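Local coordinates for Anapc5 protein (Xenopus laevis, PDB 5BPZ), which is a subunit of the anaphase-promoting complex (APC/C), the large ubiquitin ligase that drives cell-cycle progression, here represented by its helical N-terminal domain, at residues A[103-114]-A[138-149]. Sequence-based numbering, arbitrary orientation.
Sequences LKDMEQFFDDLA and ILAYNKLSFSQV
Phe110 and Tyr141 lie face to face, their ring planes 2° from parallel and their centroids 3.8 Å apart. A chi1 of 177° swings Tyr141 CG away from the backbone N and carries the ring out from helix 129-142. Phe110 CB sits over the tyrosine face in a CH-pi contact, 4.1 Å from the ring centroid. Phe109 CD2 comes over the opposite Phe110 face, offset toward its rim. The phenol oxygen extends past the stack to Glu107, with Tyr141 OH 3.4 Å from Glu107 CG. With an alanine in place of Tyr141, one face of Phe110 would probably lose its stacking partner, and Glu107 CG and Met106 CE the phenol they lean on.

The axes of segments 103-114 and 138-142 point 139° apart within the all-helical N-terminal domain of Apc5; an inverse gamma turn centred on Lys143 then leads to the Ser145 N-cap, so that helix 103-114 packs against the end of helix 129-142 and the start of helix 146-164.

Apolar contacts flank the stack. Ile138 CD1 approaches the edge of the Phe110 ring and meets Leu113 CD2 at 3.8 Å; Met106 CE lies at the edge of Tyr141, 3.6 Å from Val149 O and a little farther from Val149 CG1. Leu103 CD1 packs on Val149 CG1 at 3.7 Å, Leu103 CD2 on Phe146 CZ at 3.9 Å. Leu38 of helix 32-46 touches Phe110 and Leu113.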
loop_
_atom_site.group_PDB
_atom_site.type_symbol
_atom_site.label_atom_id
_atom_site.label_comp_id
_atom_site.label_asym_id
_atom_site.label_seq_id
_atom_site.Cartn_x
_atom_site.Cartn_y
_atom_site.Cartn_z
ATOM N N LEU A 103 8.490 -13.710 -3.555
ATOM C CA LEU A 103 7.231 -13.477 -4.273
ATOM C C LEU A 103 6.020 -13.822 -3.402
ATOM O O LEU A 103 5.067 -13.050 -3.379
ATOM C CB LEU A 103 7.197 -14.231 -5.623
ATOM C CG LEU A 103 5.840 -14.354 -6.361
ATOM C CD1 LEU A 103 5.281 -12.987 -6.780
ATOM C CD2 LEU A 103 5.957 -15.257 -7.563
ATOM N N LYS A 104 6.094 -14.944 -2.643
ATOM C CA LYS A 104 5.050 -15.414 -1.718
ATOM C C LYS A 104 4.603 -14.346 -0.704
ATOM O O LYS A 104 3.433 -14.330 -0.327
ATOM C CB LYS A 104 5.468 -16.715 -0.997
ATOM C CG LYS A 104 6.737 -16.614 -0.144
ATOM C CD LYS A 104 6.994 -17.880 0.662
ATOM C CE LYS A 104 8.242 -17.786 1.508
ATOM N NZ LYS A 104 8.030 -16.967 2.733
ATOM N N ASP A 105 5.532 -13.460 -0.283
ATOM C CA ASP A 105 5.264 -12.392 0.681
ATOM C C ASP A 105 4.327 -11.326 0.126
ATOM O O ASP A 105 3.528 -10.776 0.883
ATOM C CB ASP A 105 6.569 -11.795 1.226
ATOM C CG ASP A 105 7.372 -12.792 2.042
ATOM O OD1 ASP A 105 6.824 -13.329 3.034
ATOM O OD2 ASP A 105 8.537 -13.049 1.683
ATOM N N MET A 106 4.395 -11.069 -1.201
ATOM C CA MET A 106 3.504 -10.132 -1.883
ATOM C C MET A 106 2.122 -10.781 -2.031
ATOM O O MET A 106 1.122 -10.128 -1.755
ATOM C CB MET A 106 4.076 -9.707 -3.249
ATOM C CG MET A 106 3.301 -8.563 -3.901
ATOM S SD MET A 106 3.793 -8.153 -5.595
ATOM C CE MET A 106 3.268 -9.685 -6.476
ATOM N N GLU A 107 2.080 -12.079 -2.417
ATOM C CA GLU A 107 0.858 -12.886 -2.580
ATOM C C GLU A 107 0.109 -13.028 -1.247
ATOM O O GLU A 107 -1.123 -12.962 -1.228
ATOM C CB GLU A 107 1.190 -14.282 -3.146
ATOM C CG GLU A 107 1.977 -14.268 -4.448
ATOM C CD GLU A 107 2.317 -15.635 -5.006
ATOM O OE1 GLU A 107 2.979 -16.426 -4.295
ATOM O OE2 GLU A 107 1.954 -15.902 -6.174
ATOM N N GLN A 108 0.858 -13.220 -0.141
ATOM C CA GLN A 108 0.321 -13.342 1.215
ATOM C C GLN A 108 -0.270 -12.008 1.685
ATOM O O GLN A 108 -1.250 -12.017 2.425
ATOM C CB GLN A 108 1.401 -13.836 2.185
ATOM C CG GLN A 108 0.864 -14.326 3.530
ATOM C CD GLN A 108 1.965 -14.675 4.501
ATOM O OE1 GLN A 108 3.132 -14.294 4.333
ATOM N NE2 GLN A 108 1.612 -15.399 5.554
ATOM N N PHE A 109 0.318 -10.871 1.260
ATOM C CA PHE A 109 -0.207 -9.543 1.601
ATOM C C PHE A 109 -1.594 -9.365 0.971
ATOM O O PHE A 109 -2.506 -8.871 1.634
ATOM C CB PHE A 109 0.746 -8.401 1.174
ATOM C CG PHE A 109 0.089 -7.030 1.218
ATOM C CD1 PHE A 109 -0.217 -6.425 2.433
ATOM C CD2 PHE A 109 -0.291 -6.385 0.045
ATOM C CE1 PHE A 109 -0.868 -5.187 2.473
ATOM C CE2 PHE A 109 -0.937 -5.144 0.088
ATOM C CZ PHE A 109 -1.222 -4.555 1.303
ATOM N N PHE A 110 -1.736 -9.762 -0.308
ATOM C CA PHE A 110 -2.987 -9.683 -1.059
ATOM C C PHE A 110 -4.079 -10.574 -0.468
ATOM O O PHE A 110 -5.228 -10.133 -0.394
ATOM C CB PHE A 110 -2.757 -9.970 -2.554
ATOM C CG PHE A 110 -2.319 -8.748 -3.331
ATOM C CD1 PHE A 110 -3.248 -7.813 -3.771
ATOM C CD2 PHE A 110 -0.975 -8.526 -3.609
ATOM C CE1 PHE A 110 -2.842 -6.676 -4.476
ATOM C CE2 PHE A 110 -0.570 -7.394 -4.324
ATOM C CZ PHE A 110 -1.504 -6.474 -4.747
ATOM N N ASP A 111 -3.714 -11.801 -0.018
ATOM C CA ASP A 111 -4.631 -12.767 0.609
ATOM C C ASP A 111 -5.162 -12.209 1.936
ATOM O O ASP A 111 -6.376 -12.176 2.145
ATOM C CB ASP A 111 -3.930 -14.127 0.858
ATOM C CG ASP A 111 -3.534 -14.943 -0.367
ATOM O OD1 ASP A 111 -3.741 -14.460 -1.503
ATOM O OD2 ASP A 111 -2.984 -16.052 -0.187
ATOM N N ASP A 112 -4.243 -11.756 2.818
ATOM C CA ASP A 112 -4.555 -11.176 4.129
ATOM C C ASP A 112 -5.383 -9.895 4.023
ATOM O O ASP A 112 -6.280 -9.691 4.837
ATOM C CB ASP A 112 -3.266 -10.929 4.939
ATOM C CG ASP A 112 -2.539 -12.186 5.404
ATOM O OD1 ASP A 112 -3.129 -13.288 5.318
ATOM O OD2 ASP A 112 -1.382 -12.065 5.862
ATOM N N LEU A 113 -5.090 -9.048 3.016
ATOM C CA LEU A 113 -5.800 -7.791 2.755
ATOM C C LEU A 113 -7.247 -8.053 2.319
ATOM O O LEU A 113 -8.146 -7.315 2.731
ATOM C CB LEU A 113 -5.054 -6.976 1.687
ATOM C CG LEU A 113 -5.547 -5.570 1.369
ATOM C CD1 LEU A 113 -5.119 -4.562 2.438
ATOM C CD2 LEU A 113 -5.030 -5.130 0.042
ATOM N N ALA A 114 -7.464 -9.103 1.496
ATOM C CA ALA A 114 -8.777 -9.489 0.993
ATOM C C ALA A 114 -9.689 -10.019 2.117
ATOM O O ALA A 114 -10.900 -9.795 2.075
ATOM C CB ALA A 114 -8.625 -10.520 -0.110
ATOM N N ILE A 138 -7.797 -5.812 -5.815
ATOM C CA ILE A 138 -7.862 -7.262 -5.602
ATOM C C ILE A 138 -8.359 -7.968 -6.874
ATOM O O ILE A 138 -7.841 -9.033 -7.205
ATOM C CB ILE A 138 -8.656 -7.668 -4.307
ATOM C CG1 ILE A 138 -8.106 -6.985 -3.020
ATOM C CG2 ILE A 138 -8.753 -9.203 -4.121
ATOM C CD1 ILE A 138 -6.669 -7.390 -2.524
ATOM N N LEU A 139 -9.333 -7.366 -7.598
ATOM C CA LEU A 139 -9.848 -7.935 -8.848
ATOM C C LEU A 139 -8.779 -7.906 -9.938
ATOM O O LEU A 139 -8.500 -8.953 -10.520
ATOM C CB LEU A 139 -11.122 -7.232 -9.344
ATOM C CG LEU A 139 -12.444 -7.548 -8.641
ATOM C CD1 LEU A 139 -13.537 -6.616 -9.130
ATOM C CD2 LEU A 139 -12.877 -8.996 -8.859
ATOM N N ALA A 140 -8.153 -6.724 -10.192
ATOM C CA ALA A 140 -7.095 -6.576 -11.201
ATOM C C ALA A 140 -5.889 -7.452 -10.872
ATOM O O ALA A 140 -5.255 -7.968 -11.797
ATOM C CB ALA A 140 -6.680 -5.123 -11.346
ATOM N N TYR A 141 -5.613 -7.670 -9.560
ATOM C CA TYR A 141 -4.545 -8.555 -9.095
ATOM C C TYR A 141 -4.846 -10.002 -9.471
ATOM O O TYR A 141 -3.966 -10.662 -10.011
ATOM C CB TYR A 141 -4.303 -8.447 -7.572
ATOM C CG TYR A 141 -3.240 -9.406 -7.063
ATOM C CD1 TYR A 141 -1.887 -9.168 -7.298
ATOM C CD2 TYR A 141 -3.589 -10.566 -6.376
ATOM C CE1 TYR A 141 -0.909 -10.062 -6.863
ATOM C CE2 TYR A 141 -2.618 -11.461 -5.926
ATOM C CZ TYR A 141 -1.278 -11.200 -6.165
ATOM O OH TYR A 141 -0.310 -12.070 -5.726
ATOM N N ASN A 142 -6.066 -10.496 -9.158
ATOM C CA ASN A 142 -6.514 -11.871 -9.424
ATOM C C ASN A 142 -6.597 -12.214 -10.917
ATOM O O ASN A 142 -6.357 -13.364 -11.284
ATOM C CB ASN A 142 -7.845 -12.173 -8.713
ATOM C CG ASN A 142 -7.778 -12.210 -7.200
ATOM O OD1 ASN A 142 -6.878 -12.799 -6.589
ATOM N ND2 ASN A 142 -8.784 -11.639 -6.559
ATOM N N LYS A 143 -6.925 -11.226 -11.780
ATOM C CA LYS A 143 -6.971 -11.413 -13.238
ATOM C C LYS A 143 -5.537 -11.205 -13.740
ATOM O O LYS A 143 -5.269 -10.413 -14.651
ATOM C CB LYS A 143 -7.971 -10.436 -13.880
ATOM C CG LYS A 143 -9.409 -10.948 -13.834
ATOM C CD LYS A 143 -10.340 -9.979 -13.116
ATOM C CE LYS A 143 -11.268 -10.677 -12.149
ATOM N NZ LYS A 143 -10.577 -11.080 -10.895
ATOM N N LEU A 144 -4.616 -11.936 -13.097
ATOM C CA LEU A 144 -3.181 -11.844 -13.248
ATOM C C LEU A 144 -2.633 -12.285 -14.610
ATOM O O LEU A 144 -2.911 -11.664 -15.631
ATOM C CB LEU A 144 -2.426 -12.551 -12.088
ATOM C CG LEU A 144 -2.787 -13.980 -11.641
ATOM C CD1 LEU A 144 -1.537 -14.848 -11.576
ATOM C CD2 LEU A 144 -3.359 -13.967 -10.249
ATOM N N SER A 145 -1.814 -13.323 -14.577
ATOM C CA SER A 145 -0.973 -13.988 -15.559
ATOM C C SER A 145 0.248 -14.091 -14.677
ATOM O O SER A 145 0.695 -13.062 -14.147
ATOM C CB SER A 145 -0.707 -13.112 -16.786
ATOM O OG SER A 145 0.606 -13.236 -17.301
ATOM N N PHE A 146 0.709 -15.322 -14.402
ATOM C CA PHE A 146 1.855 -15.556 -13.521
ATOM C C PHE A 146 3.071 -14.698 -13.891
ATOM O O PHE A 146 3.783 -14.246 -12.992
ATOM C CB PHE A 146 2.209 -17.046 -13.434
ATOM C CG PHE A 146 3.104 -17.389 -12.266
ATOM C CD1 PHE A 146 2.623 -17.346 -10.962
ATOM C CD2 PHE A 146 4.437 -17.730 -12.468
ATOM C CE1 PHE A 146 3.462 -17.632 -9.881
ATOM C CE2 PHE A 146 5.270 -18.036 -11.389
ATOM C CZ PHE A 146 4.777 -17.983 -10.102
ATOM N N SER A 147 3.260 -14.437 -15.210
ATOM C CA SER A 147 4.308 -13.580 -15.781
ATOM C C SER A 147 4.143 -12.163 -15.232
ATOM O O SER A 147 5.095 -11.610 -14.690
ATOM C CB SER A 147 4.196 -13.550 -17.305
ATOM O OG SER A 147 4.973 -12.510 -17.878
ATOM N N GLN A 148 2.910 -11.612 -15.334
ATOM C CA GLN A 148 2.543 -10.275 -14.878
ATOM C C GLN A 148 2.707 -10.101 -13.361
ATOM O O GLN A 148 3.153 -9.033 -12.922
ATOM C CB GLN A 148 1.129 -9.909 -15.350
ATOM C CG GLN A 148 1.005 -9.682 -16.859
ATOM C CD GLN A 148 -0.355 -9.150 -17.259
ATOM O OE1 GLN A 148 -1.390 -9.802 -17.088
ATOM N NE2 GLN A 148 -0.382 -7.955 -17.829
ATOM N N VAL A 149 2.395 -11.162 -12.570
ATOM C CA VAL A 149 2.547 -11.165 -11.103
ATOM C C VAL A 149 4.029 -11.160 -10.722
ATOM O O VAL A 149 4.425 -10.407 -9.825
ATOM C CB VAL A 149 1.726 -12.293 -10.415
ATOM C CG1 VAL A 149 2.349 -12.752 -9.097
ATOM C CG2 VAL A 149 0.294 -11.848 -10.183
#